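Local coordinates for venom allergen-like (VAL) 4 protein (Schistosoma mansoni, PDB 4P27) that binds lipids, as a probably secreted SCP/TAPS (CAP) superfamily protein that lacks the prototypical CAP motifs, at residues 96-101 / 107-112; 77-82 / 89-94; 18-21 / 25-28; 56-61 / 133-138; 43-48 / 69-74. All blocks are in the same frame, centred on the assembly; numbering follows the deposited sequence.

Interaction 1 of 5, residues 96-101 / 107-112; sequences KNYNFE and GDCKNY
Asn97 and Tyr98 both pack against Cys109, and Asn97 adds the one hydrogen bond across the contact. Asn97 ND2 donates to Asp108 O (2.9 Å, N-H...O angle 162°); the oxygen lies in the plane of the amide, but the N-H comes in above the carbonyl plane. The sulfur of Cys109 fills the next place, with SG 3.4 Å from Asn97 O and 3.7 Å from Tyr98 CB. Tyr98 has CG anti to its N (chi1 -179°), which swings the ring beside the sulfur; SG lies at its edge, near the ring plane (76° off the normal), 5.3 Å from the centroid. Further round the same ring, Tyr98 CD2 meets Tyr112 CE2 at 4.1 Å, the two side chains crossing at about a right angle.

The second shell fixes these groups. Cys109 is held by its disulfide to Cys105, and Tyr98 OH is hydrogen-bonded to Asn103 OD1. Asp108 OD1 accepts from Lys110 N (3.2 Å), a capping bond at the start of the helix, while Glu94 takes Tyr112 N and Asn111 ND2. The Cys105-Cys109 disulfide links strand 104-105 of the two-stranded hairpin to the capped start of helix 110-115, within the CAP domain.

Interaction 2 of 5, residues 77-82 / 89-94; sequences NLADYP and KDWLEE
This is a helix-on-sheet contact: helix 84-93 lies across strand 75-81, an outer strand of the sheet, and one indole, that of Trp91, carries most of it. The axes of the segments 77-81 and 89-93 come within 9.7 Å, at 128° between their directions. Trp91 offers one ring face to Asn77, whose CB stands 3.5 Å from the centroid of the six-membered ring, nearly on its normal, in a CH-pi contact. The pyrrole side of the same indole is polar: NE1 donates to Leu78 O at 2.9 Å with a bent N-H...O angle of 142°, entering well above the carbonyl plane. Ala79 CB sits beside it, 3.8 Å from Trp91 CZ2. At the neighbouring residue, Tyr81 OH rests 3.4 Å from Asp90 CB, with the ring and carboxylate planes 30° apart. A water makes a lopsided bridge, firm to Asp90 OD2 (2.8 Å) and weak to Leu78 O.

Asn77 ND2 passes close to Trp91 CE3 and is hydrogen-bonded to Asn111 O, which fixes the amide beside the indole. Trp91 also touches His15 of helix 6-22 and Tyr140 of strand 133-141. A helix layer seated on the central sheet through a buried aromatic fits the alpha-beta-alpha sandwich of the CAP fold.

Interaction 3 of 5, residues 18-21 / 25-28; sequences VRKD and CRIP
Asp21 and Arg26 meet at about a right angle, the carboxylate and guanidinium planes being 88° apart. Arg26 NH1 reaches Asp21 OD1 with an edge of the guanidinium toward the oxygen, at a modelled distance of 2.5 Å, so short for a salt bridge that the exact value is doubtful. The perpendicular setting and this single close nitrogen make it a single-nitrogen, end-on salt bridge and not a coplanar bidentate one. It depends on the bend in the arginine chain: CG lies beside the backbone N (chi1 -76°), and the turn at chi3 (-121°) brings the guanidinium back over the helix end. The main chain of the same residue is tied as well, Arg26 N donating to Asp21 O at 2.9 Å. Cys25, just before it, has the positive phi that lets the chain swing round to make this bond from five residues on.

Under the salt bridge the contact turns apolar. Ile27 CD1 packs 3.9 Å from Asp21 CB and also meets Leu92, and the side chain touches Tyr95 and Tyr112. On the outer side, Lys20 runs extended past the guanidinium, its CE 3.9 Å from Arg26 NH2, while Lys20 NZ stays 5.0 Å from NH2.

Asp21 OD2 has a further salt bridge to Lys17, and Cys25 is in a disulfide with Cys158. Arg26 is tied through both its N-H and its guanidinium. Asp21 is thus a buried carboxylate with a cation at each oxygen, and these positive charges would be expected to favour its ionised form.

Interaction 4 of 5, residues 56-61 / 133-138; sequences CKYDSN and NYLIVC
Cys56 begins the contact with Leu135, which reaches out from strand 133-141 and is met in turn by three residues of the loop. Cys56 is the first residue to leave the conformation of helix 43-54, with a positive phi of 60°, and this kink swings the chain across the leucine: Cys56 C stands 3.6 Å from Leu135 CD2. Its sulfur is joined to Cys130 in a disulfide, so the helix end is bound covalently to the neighbouring strand 122-130.

At Lys57 it is the backbone that touches. Its O approaches Leu135 CD2 at 3.2 Å and its N lies 3.5 Å from the same methyl, while its CB points away from the strand. Tyr58 then takes the other branch. Leu135 CD1 comes to the edge of the Tyr58 ring, near its plane, at 3.7 Å from CD1 of the tyrosine. In Leu135, chi1 near 180° and chi2 near 51° splay the two methyls, CD2 to the Lys57 peptide and CD1 to the ring.

No hydrogen bond crosses this contact. Tyr58 also touches Asp80 of strand 75-81, and Val137, two residues along from Leu135, packs on Ala49 and Ala53 of helix 43-54. The loop leaving helix 43-54 packs on the sheet at the edge of the helix layer of the CAP alpha-beta-alpha sandwich.

Interaction 5 of 5, residues 43-48 / 69-74; sequences KLLANK and GDFESI
Leu45 and Ile74 make the tight part of this contact, with Leu45 CD2 and Ile74 CD1 only 3.3 Å apart, closer than ordinary van der Waals packing for two methyls. The side chains slide past each other in opposite directions. Leu45 has CG beside its backbone N (chi1 -70°), which turns its end toward the loop although the bond to CB leaves the helix along its flank. The same methyl, CD2, also meets Phe71, whose CE2 lies 3.6 Å away, the ring lying slantwise to the leucine. One methyl thus sits in the corner formed by a ring and an isoleucine, and Leu45 itself is buried.

The other half is looser and lies at the surface. Leu44 CD1 rests on Gly69 CA at 3.6 Å, a methyl against main chain. Gly69 has a positive phi (41°) and no side chain, which lets the leucine come right down onto the backbone. Both residues are exposed, and no hydrogen bond joins helix to loop anywhere in the contact.

The polar ties run instead to the flanks. Leu45 N is held by Asn42 OD1, and Leu45 O takes Asn139 ND2 of strand 133-141. Phe71 lies against Ala141 of that strand and, with Leu45, against Glu122 of strand 122-130. The loop thus closes over the start of helix 43-54 and the ends of the two strands before running into strand 75-81.

Interactions 2 and 4 reach the same sheet, on neighbouring strands 75-81 and 133-141 joined by backbone bonds such as Asn77 to Cys138, but bring in different elements: helix 84-93 in one, the loop after helix 43-54 in the other. Interaction 1 is the most buried and mixes sulfur with amide; the Glu94 carboxylate of interaction 2 hydrogen-bonds to Asn111 and Tyr112 at its helix start. Interaction 3 is the ionic one and meets interaction 2 through Leu92 packing on Val18 and Ile27. Interactions 4 and 5, both involving the region after helix 43-54, are apolar with no hydrogen bonds across them; interaction 5 is a surface contact, about 27 Å between centres from interaction 3.

Interaction 1 of 5, residues 96-101 / 107-112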
# COMPACT_ATOMS: atom_id res chain seq x y z
N LYS A 96 -1.31 1.24 14.12
CA LYS A 96 -1.09 1.21 15.57
C LYS A 96 0.33 1.60 15.95
O LYS A 96 0.55 1.92 17.09
CB LYS A 96 -1.40 -0.14 16.13
CG LYS A 96 -2.88 -0.41 16.01
CD LYS A 96 -3.23 -1.88 16.07
CE LYS A 96 -4.70 -1.87 16.45
NZ LYS A 96 -5.40 -3.10 16.03
N ASN A 97 1.28 1.57 15.01
CA ASN A 97 2.65 1.78 15.33
C ASN A 97 3.05 3.16 14.93
O ASN A 97 4.20 3.53 15.14
CB ASN A 97 3.55 0.81 14.57
CG ASN A 97 3.18 -0.65 14.80
OD1 ASN A 97 2.75 -1.03 15.88
ND2 ASN A 97 3.36 -1.48 13.79
N TYR A 98 2.15 3.91 14.30
CA TYR A 98 2.61 5.15 13.63
C TYR A 98 2.20 6.39 14.41
O TYR A 98 1.10 6.47 14.81
CB TYR A 98 2.09 5.24 12.19
CG TYR A 98 2.57 6.46 11.49
CD1 TYR A 98 3.97 6.70 11.30
CD2 TYR A 98 1.68 7.41 11.04
CE1 TYR A 98 4.42 7.80 10.66
CE2 TYR A 98 2.14 8.56 10.38
CZ TYR A 98 3.51 8.73 10.20
OH TYR A 98 3.96 9.86 9.60
N ASN A 99 3.12 7.31 14.69
CA ASN A 99 2.81 8.60 15.24
C ASN A 99 2.98 9.66 14.24
O ASN A 99 4.10 10.09 13.95
CB ASN A 99 3.70 8.94 16.47
CG ASN A 99 3.40 10.32 17.12
OD1 ASN A 99 2.87 11.24 16.52
ND2 ASN A 99 3.88 10.49 18.30
N PHE A 100 1.85 10.22 13.79
CA PHE A 100 1.90 11.21 12.74
C PHE A 100 2.61 12.50 13.21
O PHE A 100 3.42 13.13 12.47
CB PHE A 100 0.43 11.44 12.35
CG PHE A 100 0.24 12.39 11.22
CD1 PHE A 100 0.38 13.78 11.42
CD2 PHE A 100 -0.08 11.91 9.95
CE1 PHE A 100 0.22 14.66 10.37
CE2 PHE A 100 -0.19 12.81 8.90
CZ PHE A 100 -0.09 14.17 9.12
N GLU A 101 2.26 12.97 14.41
CA GLU A 101 2.84 14.30 14.92
C GLU A 101 4.37 14.29 14.90
O GLU A 101 5.04 15.16 14.26
CB GLU A 101 2.42 14.49 16.36
CG GLU A 101 1.01 14.89 16.51
CD GLU A 101 0.72 15.44 17.91
OE1 GLU A 101 1.48 16.30 18.39
OE2 GLU A 101 -0.26 15.01 18.54
N GLY A 107 8.17 -0.05 15.55
CA GLY A 107 8.04 -1.27 14.74
C GLY A 107 7.96 -0.93 13.25
O GLY A 107 8.72 -0.14 12.74
N ASP A 108 7.00 -1.52 12.56
CA ASP A 108 6.90 -1.32 11.12
C ASP A 108 5.61 -0.60 10.78
O ASP A 108 4.55 -1.04 11.18
CB ASP A 108 6.95 -2.66 10.37
CG ASP A 108 7.20 -2.47 8.82
OD1 ASP A 108 7.67 -1.41 8.33
OD2 ASP A 108 6.92 -3.42 8.09
N CYS A 109 5.78 0.51 10.07
CA CYS A 109 4.78 1.43 9.54
C CYS A 109 4.83 1.55 8.03
O CYS A 109 4.01 2.25 7.50
CB CYS A 109 5.05 2.86 10.12
SG CYS A 109 4.83 2.73 11.91
N LYS A 110 5.80 0.93 7.34
CA LYS A 110 6.00 1.24 5.91
C LYS A 110 4.78 0.85 5.07
O LYS A 110 4.48 1.54 4.14
CB LYS A 110 7.10 0.45 5.23
CG LYS A 110 8.51 0.43 5.73
CD LYS A 110 9.15 -0.78 4.97
CE LYS A 110 10.62 -1.00 5.33
NZ LYS A 110 11.06 0.08 6.28
N ASN A 111 4.15 -0.28 5.34
CA ASN A 111 3.02 -0.70 4.49
C ASN A 111 1.84 0.26 4.68
O ASN A 111 1.27 0.70 3.74
CB ASN A 111 2.62 -2.14 4.89
CG ASN A 111 3.76 -3.12 4.62
OD1 ASN A 111 4.31 -3.11 3.54
ND2 ASN A 111 4.19 -3.87 5.64
N TYR A 112 1.45 0.53 5.94
CA TYR A 112 0.40 1.52 6.22
C TYR A 112 0.66 2.90 5.59
O TYR A 112 -0.20 3.48 4.87
CB TYR A 112 0.19 1.64 7.76
CG TYR A 112 -0.69 2.83 8.07
CD1 TYR A 112 -2.03 2.82 7.75
CD2 TYR A 112 -0.13 4.03 8.56
CE1 TYR A 112 -2.83 3.95 7.98
CE2 TYR A 112 -0.92 5.15 8.82
CZ TYR A 112 -2.26 5.10 8.49
OH TYR A 112 -3.08 6.16 8.67

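Interaction 2 of 5, residues 77-82 / 89-94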
# COMPACT_ATOMS: atom_id res chain seq x y z
N ASN A 77 4.68 -2.71 -1.43
CA ASN A 77 4.34 -3.39 -0.17
C ASN A 77 4.34 -4.89 -0.51
O ASN A 77 3.87 -5.32 -1.59
CB ASN A 77 2.88 -3.03 0.21
CG ASN A 77 2.77 -1.70 0.93
OD1 ASN A 77 3.78 -1.10 1.25
ND2 ASN A 77 1.55 -1.20 1.15
N LEU A 78 4.85 -5.69 0.42
CA LEU A 78 4.92 -7.16 0.24
C LEU A 78 4.20 -7.87 1.39
O LEU A 78 4.11 -7.34 2.57
CB LEU A 78 6.38 -7.61 0.27
CG LEU A 78 7.38 -7.08 -0.75
CD1 LEU A 78 8.82 -7.57 -0.40
CD2 LEU A 78 7.03 -7.49 -2.16
N ALA A 79 3.60 -9.04 1.11
CA ALA A 79 2.95 -9.78 2.20
C ALA A 79 3.17 -11.28 1.95
O ALA A 79 3.25 -11.72 0.79
CB ALA A 79 1.49 -9.44 2.35
N ASP A 80 3.38 -12.04 3.03
CA ASP A 80 3.62 -13.48 2.85
C ASP A 80 2.53 -14.02 3.75
O ASP A 80 2.65 -13.88 4.94
CB ASP A 80 5.02 -13.89 3.36
CG ASP A 80 5.21 -15.47 3.38
OD1 ASP A 80 4.33 -16.22 2.84
OD2 ASP A 80 6.27 -15.93 3.87
N TYR A 81 1.40 -14.47 3.18
CA TYR A 81 0.20 -14.63 4.01
C TYR A 81 -0.78 -15.64 3.43
O TYR A 81 -0.90 -15.78 2.17
CB TYR A 81 -0.59 -13.33 4.09
CG TYR A 81 -0.65 -12.77 5.43
CD1 TYR A 81 0.45 -12.04 5.90
CD2 TYR A 81 -1.77 -12.94 6.24
CE1 TYR A 81 0.44 -11.46 7.12
CE2 TYR A 81 -1.76 -12.39 7.52
CZ TYR A 81 -0.64 -11.65 7.92
OH TYR A 81 -0.50 -11.05 9.13
N PRO A 82 -1.53 -16.30 4.34
CA PRO A 82 -2.34 -17.43 3.83
C PRO A 82 -3.54 -16.89 3.00
O PRO A 82 -3.97 -17.53 2.05
CB PRO A 82 -2.74 -18.20 5.11
CG PRO A 82 -2.69 -17.17 6.20
CD PRO A 82 -1.58 -16.18 5.81
N LYS A 89 -5.12 -6.52 5.89
CA LYS A 89 -5.41 -6.11 7.24
C LYS A 89 -4.11 -5.98 8.05
O LYS A 89 -3.96 -5.09 8.88
CB LYS A 89 -6.28 -7.17 7.90
CG LYS A 89 -7.08 -6.58 9.04
CD LYS A 89 -7.31 -7.54 10.21
CE LYS A 89 -8.38 -6.92 11.12
NZ LYS A 89 -9.12 -7.88 11.98
N ASP A 90 -3.19 -6.91 7.84
CA ASP A 90 -1.87 -6.75 8.42
C ASP A 90 -1.17 -5.42 8.00
O ASP A 90 -0.58 -4.69 8.84
CB ASP A 90 -1.02 -7.92 8.00
CG ASP A 90 0.37 -7.84 8.55
OD1 ASP A 90 0.49 -7.75 9.77
OD2 ASP A 90 1.36 -7.87 7.80
N TRP A 91 -1.19 -5.10 6.71
CA TRP A 91 -0.59 -3.84 6.28
C TRP A 91 -1.30 -2.66 6.97
O TRP A 91 -0.67 -1.74 7.50
CB TRP A 91 -0.74 -3.68 4.75
CG TRP A 91 0.10 -4.58 3.94
CD1 TRP A 91 1.04 -5.43 4.37
CD2 TRP A 91 0.03 -4.71 2.51
NE1 TRP A 91 1.60 -6.14 3.27
CE2 TRP A 91 0.97 -5.66 2.13
CE3 TRP A 91 -0.75 -4.05 1.51
CZ2 TRP A 91 1.15 -6.02 0.79
CZ3 TRP A 91 -0.56 -4.43 0.22
CH2 TRP A 91 0.35 -5.41 -0.14
N LEU A 92 -2.63 -2.65 6.91
CA LEU A 92 -3.40 -1.54 7.50
C LEU A 92 -3.08 -1.28 9.01
O LEU A 92 -2.88 -0.14 9.44
CB LEU A 92 -4.94 -1.80 7.28
CG LEU A 92 -5.87 -0.91 8.14
CD1 LEU A 92 -5.75 0.55 7.73
CD2 LEU A 92 -7.34 -1.36 7.99
N GLU A 93 -3.04 -2.34 9.80
CA GLU A 93 -3.06 -2.18 11.25
C GLU A 93 -1.71 -1.77 11.75
O GLU A 93 -1.56 -1.52 12.93
CB GLU A 93 -3.41 -3.49 11.94
CG GLU A 93 -4.55 -4.15 11.25
CD GLU A 93 -5.70 -4.34 12.15
OE1 GLU A 93 -6.38 -3.35 12.42
OE2 GLU A 93 -5.87 -5.47 12.58
N GLU A 94 -0.74 -1.68 10.85
CA GLU A 94 0.45 -0.97 11.19
C GLU A 94 0.18 0.45 11.58
O GLU A 94 1.09 1.09 12.10
CB GLU A 94 1.41 -0.94 10.02
CG GLU A 94 1.92 -2.30 9.64
CD GLU A 94 2.95 -2.18 8.55
OE1 GLU A 94 3.24 -1.05 8.03
OE2 GLU A 94 3.47 -3.22 8.18
O HOH W 1 2.86 -8.35 5.53

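Interaction 3 of 5, residues 18-21 / 25-28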
# COMPACT_ATOMS: atom_id res chain seq x y z
N VAL A 18 -9.49 2.09 2.71
CA VAL A 18 -8.52 2.68 3.68
C VAL A 18 -8.34 4.22 3.47
O VAL A 18 -8.39 5.01 4.39
CB VAL A 18 -7.17 1.99 3.55
CG1 VAL A 18 -6.03 2.69 4.31
CG2 VAL A 18 -7.35 0.58 4.08
N ARG A 19 -8.21 4.62 2.25
CA ARG A 19 -7.94 6.01 1.93
C ARG A 19 -9.19 6.85 2.18
O ARG A 19 -9.09 7.99 2.65
CB ARG A 19 -7.53 6.08 0.42
CG ARG A 19 -6.04 5.64 0.30
CD ARG A 19 -5.62 5.46 -1.14
NE ARG A 19 -5.20 6.72 -1.80
CZ ARG A 19 -3.99 7.26 -1.70
NH1 ARG A 19 -3.71 8.32 -2.42
NH2 ARG A 19 -3.01 6.68 -0.96
N LYS A 20 -10.38 6.30 1.85
CA LYS A 20 -11.62 6.99 2.20
C LYS A 20 -11.78 7.10 3.71
O LYS A 20 -12.13 8.13 4.14
CB LYS A 20 -12.87 6.26 1.63
CG LYS A 20 -14.12 7.13 1.79
CD LYS A 20 -15.25 6.71 0.85
CE LYS A 20 -16.57 7.26 1.36
NZ LYS A 20 -17.64 6.99 0.37
N ASP A 21 -11.59 6.01 4.47
CA ASP A 21 -11.61 6.03 5.89
C ASP A 21 -10.67 7.06 6.54
O ASP A 21 -11.10 7.75 7.49
CB ASP A 21 -11.18 4.71 6.40
CG ASP A 21 -12.27 3.67 6.29
OD1 ASP A 21 -13.36 4.03 5.90
OD2 ASP A 21 -12.01 2.50 6.60
N CYS A 25 -11.81 10.23 9.41
CA CYS A 25 -11.63 9.96 10.83
C CYS A 25 -11.89 8.53 11.21
O CYS A 25 -12.20 8.25 12.36
CB CYS A 25 -12.50 10.86 11.73
SG CYS A 25 -12.06 12.59 11.66
N ARG A 26 -11.76 7.62 10.26
CA ARG A 26 -12.20 6.29 10.49
C ARG A 26 -10.99 5.41 10.66
O ARG A 26 -11.14 4.21 10.83
CB ARG A 26 -13.13 5.77 9.36
CG ARG A 26 -14.59 6.32 9.39
CD ARG A 26 -15.46 5.66 8.28
NE ARG A 26 -16.05 6.62 7.31
CZ ARG A 26 -15.85 6.65 5.98
NH1 ARG A 26 -15.05 5.77 5.39
NH2 ARG A 26 -16.44 7.58 5.22
N ILE A 27 -9.78 5.96 10.66
CA ILE A 27 -8.62 5.14 11.16
C ILE A 27 -8.32 5.55 12.57
O ILE A 27 -7.93 6.72 12.76
CB ILE A 27 -7.31 5.42 10.35
CG1 ILE A 27 -7.62 5.44 8.84
CG2 ILE A 27 -6.17 4.49 10.79
CD1 ILE A 27 -7.85 4.09 8.24
N PRO A 28 -8.47 4.64 13.55
CA PRO A 28 -8.38 5.02 14.97
C PRO A 28 -7.04 5.68 15.31
O PRO A 28 -5.96 5.17 14.94
CB PRO A 28 -8.47 3.64 15.71
CG PRO A 28 -9.46 2.88 14.82
CD PRO A 28 -8.99 3.25 13.40

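Interaction 4 of 5, residues 56-61 / 133-138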
# COMPACT_ATOMS: atom_id res chain seq x y z
N CYS A 56 8.07 -16.34 -6.13
CA CYS A 56 7.80 -16.88 -4.80
C CYS A 56 8.87 -16.56 -3.72
O CYS A 56 8.92 -17.26 -2.65
CB CYS A 56 7.58 -18.41 -4.90
SG CYS A 56 5.90 -18.75 -5.45
N LYS A 57 9.70 -15.55 -4.00
CA LYS A 57 10.72 -15.07 -3.06
C LYS A 57 10.25 -13.76 -2.36
O LYS A 57 10.02 -12.76 -3.02
CB LYS A 57 11.96 -14.75 -3.86
CG LYS A 57 12.70 -15.92 -4.49
CD LYS A 57 14.00 -15.30 -4.95
CE LYS A 57 14.32 -15.81 -6.31
NZ LYS A 57 15.72 -15.39 -6.59
N TYR A 58 10.10 -13.78 -1.05
CA TYR A 58 9.69 -12.60 -0.32
C TYR A 58 10.74 -11.42 -0.30
O TYR A 58 10.52 -10.36 -0.90
CB TYR A 58 9.32 -13.05 1.06
CG TYR A 58 8.75 -12.00 1.94
CD1 TYR A 58 7.44 -11.55 1.76
CD2 TYR A 58 9.53 -11.43 2.97
CE1 TYR A 58 6.87 -10.57 2.59
CE2 TYR A 58 8.98 -10.45 3.84
CZ TYR A 58 7.66 -10.02 3.63
OH TYR A 58 7.11 -9.14 4.49
N ASP A 59 11.87 -11.61 0.35
CA ASP A 59 13.12 -10.86 0.07
C ASP A 59 13.64 -11.15 -1.34
O ASP A 59 13.86 -12.29 -1.72
CB ASP A 59 14.19 -11.23 1.14
CG ASP A 59 14.48 -12.77 1.18
OD1 ASP A 59 15.37 -13.22 0.43
OD2 ASP A 59 13.81 -13.54 1.93
N SER A 60 13.83 -10.16 -2.17
CA SER A 60 14.35 -10.52 -3.48
C SER A 60 15.12 -9.38 -4.08
O SER A 60 16.34 -9.47 -4.23
CB SER A 60 13.24 -11.00 -4.42
OG SER A 60 12.39 -9.95 -4.84
N ASN A 61 14.39 -8.32 -4.46
CA ASN A 61 14.65 -6.94 -4.02
C ASN A 61 16.10 -6.52 -4.09
O ASN A 61 16.57 -5.78 -3.23
CB ASN A 61 14.04 -6.69 -2.64
CG ASN A 61 12.57 -6.99 -2.65
OD1 ASN A 61 11.80 -6.33 -3.40
ND2 ASN A 61 12.17 -8.04 -1.91
N ASN A 133 1.08 -20.37 1.48
CA ASN A 133 0.82 -18.91 1.41
C ASN A 133 0.88 -18.28 0.01
O ASN A 133 1.44 -18.87 -0.97
CB ASN A 133 1.79 -18.24 2.37
CG ASN A 133 1.43 -18.56 3.83
OD1 ASN A 133 0.40 -19.15 4.10
ND2 ASN A 133 2.26 -18.14 4.73
N TYR A 134 0.34 -17.05 -0.07
CA TYR A 134 0.52 -16.16 -1.22
C TYR A 134 1.77 -15.35 -0.89
O TYR A 134 1.99 -15.00 0.25
CB TYR A 134 -0.69 -15.22 -1.27
CG TYR A 134 -1.94 -15.89 -1.80
CD1 TYR A 134 -2.03 -16.24 -3.15
CD2 TYR A 134 -3.01 -16.20 -0.96
CE1 TYR A 134 -3.17 -16.84 -3.65
CE2 TYR A 134 -4.17 -16.77 -1.46
CZ TYR A 134 -4.23 -17.12 -2.76
OH TYR A 134 -5.34 -17.71 -3.27
N LEU A 135 2.59 -15.11 -1.90
CA LEU A 135 3.40 -13.91 -2.02
C LEU A 135 2.54 -12.83 -2.73
O LEU A 135 2.15 -13.02 -3.87
CB LEU A 135 4.65 -14.23 -2.82
CG LEU A 135 5.61 -13.00 -2.91
CD1 LEU A 135 5.93 -12.37 -1.56
CD2 LEU A 135 6.90 -13.52 -3.46
N ILE A 136 2.15 -11.78 -2.00
CA ILE A 136 1.46 -10.61 -2.58
C ILE A 136 2.41 -9.39 -2.71
O ILE A 136 3.14 -9.07 -1.74
CB ILE A 136 0.33 -10.24 -1.66
CG1 ILE A 136 -0.56 -11.48 -1.45
CG2 ILE A 136 -0.44 -9.02 -2.22
CD1 ILE A 136 -1.33 -11.40 -0.16
N VAL A 137 2.48 -8.80 -3.93
CA VAL A 137 3.32 -7.65 -4.27
C VAL A 137 2.34 -6.58 -4.71
O VAL A 137 1.57 -6.86 -5.62
CB VAL A 137 4.26 -7.97 -5.42
CG1 VAL A 137 5.16 -6.77 -5.81
CG2 VAL A 137 5.12 -9.21 -5.05
N CYS A 138 2.31 -5.41 -4.04
CA CYS A 138 1.65 -4.18 -4.58
C CYS A 138 2.71 -3.18 -4.90
O CYS A 138 3.62 -2.97 -4.07
CB CYS A 138 0.69 -3.53 -3.59
SG CYS A 138 -0.89 -4.42 -3.46

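Interaction 5 of 5, residues 43-48 / 69-74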
# COMPACT_ATOMS: atom_id res chain seq x y z
N LYS A 43 -1.79 -1.25 -15.30
CA LYS A 43 -1.65 -2.66 -15.76
C LYS A 43 -0.19 -3.02 -15.72
O LYS A 43 0.18 -4.14 -15.41
CB LYS A 43 -2.12 -2.78 -17.23
CG LYS A 43 -2.83 -4.05 -17.62
CD LYS A 43 -4.26 -3.75 -18.04
CE LYS A 43 -4.46 -4.00 -19.53
NZ LYS A 43 -5.76 -3.42 -20.01
N LEU A 44 0.66 -2.04 -16.07
CA LEU A 44 2.10 -2.23 -16.06
C LEU A 44 2.67 -2.47 -14.61
O LEU A 44 3.57 -3.35 -14.40
CB LEU A 44 2.81 -1.02 -16.71
CG LEU A 44 4.02 -1.28 -17.62
CD1 LEU A 44 4.81 0.02 -17.84
CD2 LEU A 44 4.90 -2.48 -17.20
N LEU A 45 2.19 -1.69 -13.65
CA LEU A 45 2.57 -1.91 -12.25
C LEU A 45 2.12 -3.37 -11.86
O LEU A 45 2.89 -4.09 -11.18
CB LEU A 45 1.95 -0.88 -11.37
CG LEU A 45 2.35 0.59 -11.37
CD1 LEU A 45 1.58 1.29 -10.26
CD2 LEU A 45 3.88 0.75 -11.16
N ALA A 46 0.90 -3.76 -12.26
CA ALA A 46 0.28 -5.03 -11.85
C ALA A 46 1.03 -6.24 -12.45
O ALA A 46 1.36 -7.19 -11.75
CB ALA A 46 -1.19 -5.08 -12.22
N ASN A 47 1.41 -6.13 -13.71
CA ASN A 47 2.19 -7.17 -14.33
C ASN A 47 3.55 -7.29 -13.76
O ASN A 47 4.07 -8.43 -13.62
CB ASN A 47 2.30 -6.92 -15.84
CG ASN A 47 0.97 -7.03 -16.51
OD1 ASN A 47 -0.01 -7.52 -15.91
ND2 ASN A 47 0.88 -6.55 -17.75
N LYS A 48 4.18 -6.15 -13.44
CA LYS A 48 5.53 -6.26 -12.89
C LYS A 48 5.44 -6.89 -11.51
O LYS A 48 6.29 -7.74 -11.14
CB LYS A 48 6.28 -4.96 -12.89
CG LYS A 48 6.73 -4.65 -14.35
CD LYS A 48 8.10 -5.22 -14.74
CE LYS A 48 9.11 -4.90 -13.64
NZ LYS A 48 10.44 -5.44 -13.97
N GLY A 69 8.30 0.71 -16.59
CA GLY A 69 7.99 1.73 -17.63
C GLY A 69 8.75 2.96 -17.40
O GLY A 69 9.94 2.86 -17.11
N ASP A 70 8.06 4.11 -17.41
CA ASP A 70 8.64 5.45 -17.20
C ASP A 70 8.50 5.97 -15.82
O ASP A 70 8.91 7.14 -15.56
CB ASP A 70 7.98 6.53 -18.14
CG ASP A 70 8.12 6.10 -19.59
OD1 ASP A 70 9.21 5.54 -19.97
OD2 ASP A 70 7.12 6.20 -20.32
N PHE A 71 7.94 5.19 -14.90
CA PHE A 71 7.69 5.79 -13.57
C PHE A 71 9.01 6.23 -12.96
O PHE A 71 9.93 5.43 -12.85
CB PHE A 71 6.99 4.75 -12.68
CG PHE A 71 5.56 4.46 -13.13
CD1 PHE A 71 4.58 5.45 -13.08
CD2 PHE A 71 5.23 3.21 -13.66
CE1 PHE A 71 3.28 5.19 -13.50
CE2 PHE A 71 3.93 2.94 -14.06
CZ PHE A 71 2.97 3.94 -14.01
N GLU A 72 9.09 7.45 -12.48
CA GLU A 72 10.27 7.90 -11.75
C GLU A 72 10.50 7.27 -10.43
O GLU A 72 11.64 7.30 -9.93
CB GLU A 72 10.10 9.39 -11.40
CG GLU A 72 9.87 10.22 -12.62
CD GLU A 72 11.17 10.77 -13.13
OE1 GLU A 72 12.19 10.60 -12.42
OE2 GLU A 72 11.17 11.36 -14.23
N SER A 73 9.42 6.96 -9.72
CA SER A 73 9.61 6.36 -8.42
C SER A 73 8.53 5.32 -8.20
O SER A 73 7.39 5.54 -8.60
CB SER A 73 9.72 7.45 -7.34
OG SER A 73 8.52 7.65 -6.70
N ILE A 74 8.90 4.19 -7.61
CA ILE A 74 7.96 3.09 -7.41
C ILE A 74 8.06 2.78 -5.90
O ILE A 74 9.16 2.63 -5.39
CB ILE A 74 8.40 1.84 -8.24
CG1 ILE A 74 8.16 2.06 -9.76
CG2 ILE A 74 7.67 0.56 -7.74
CD1 ILE A 74 6.66 2.18 -10.14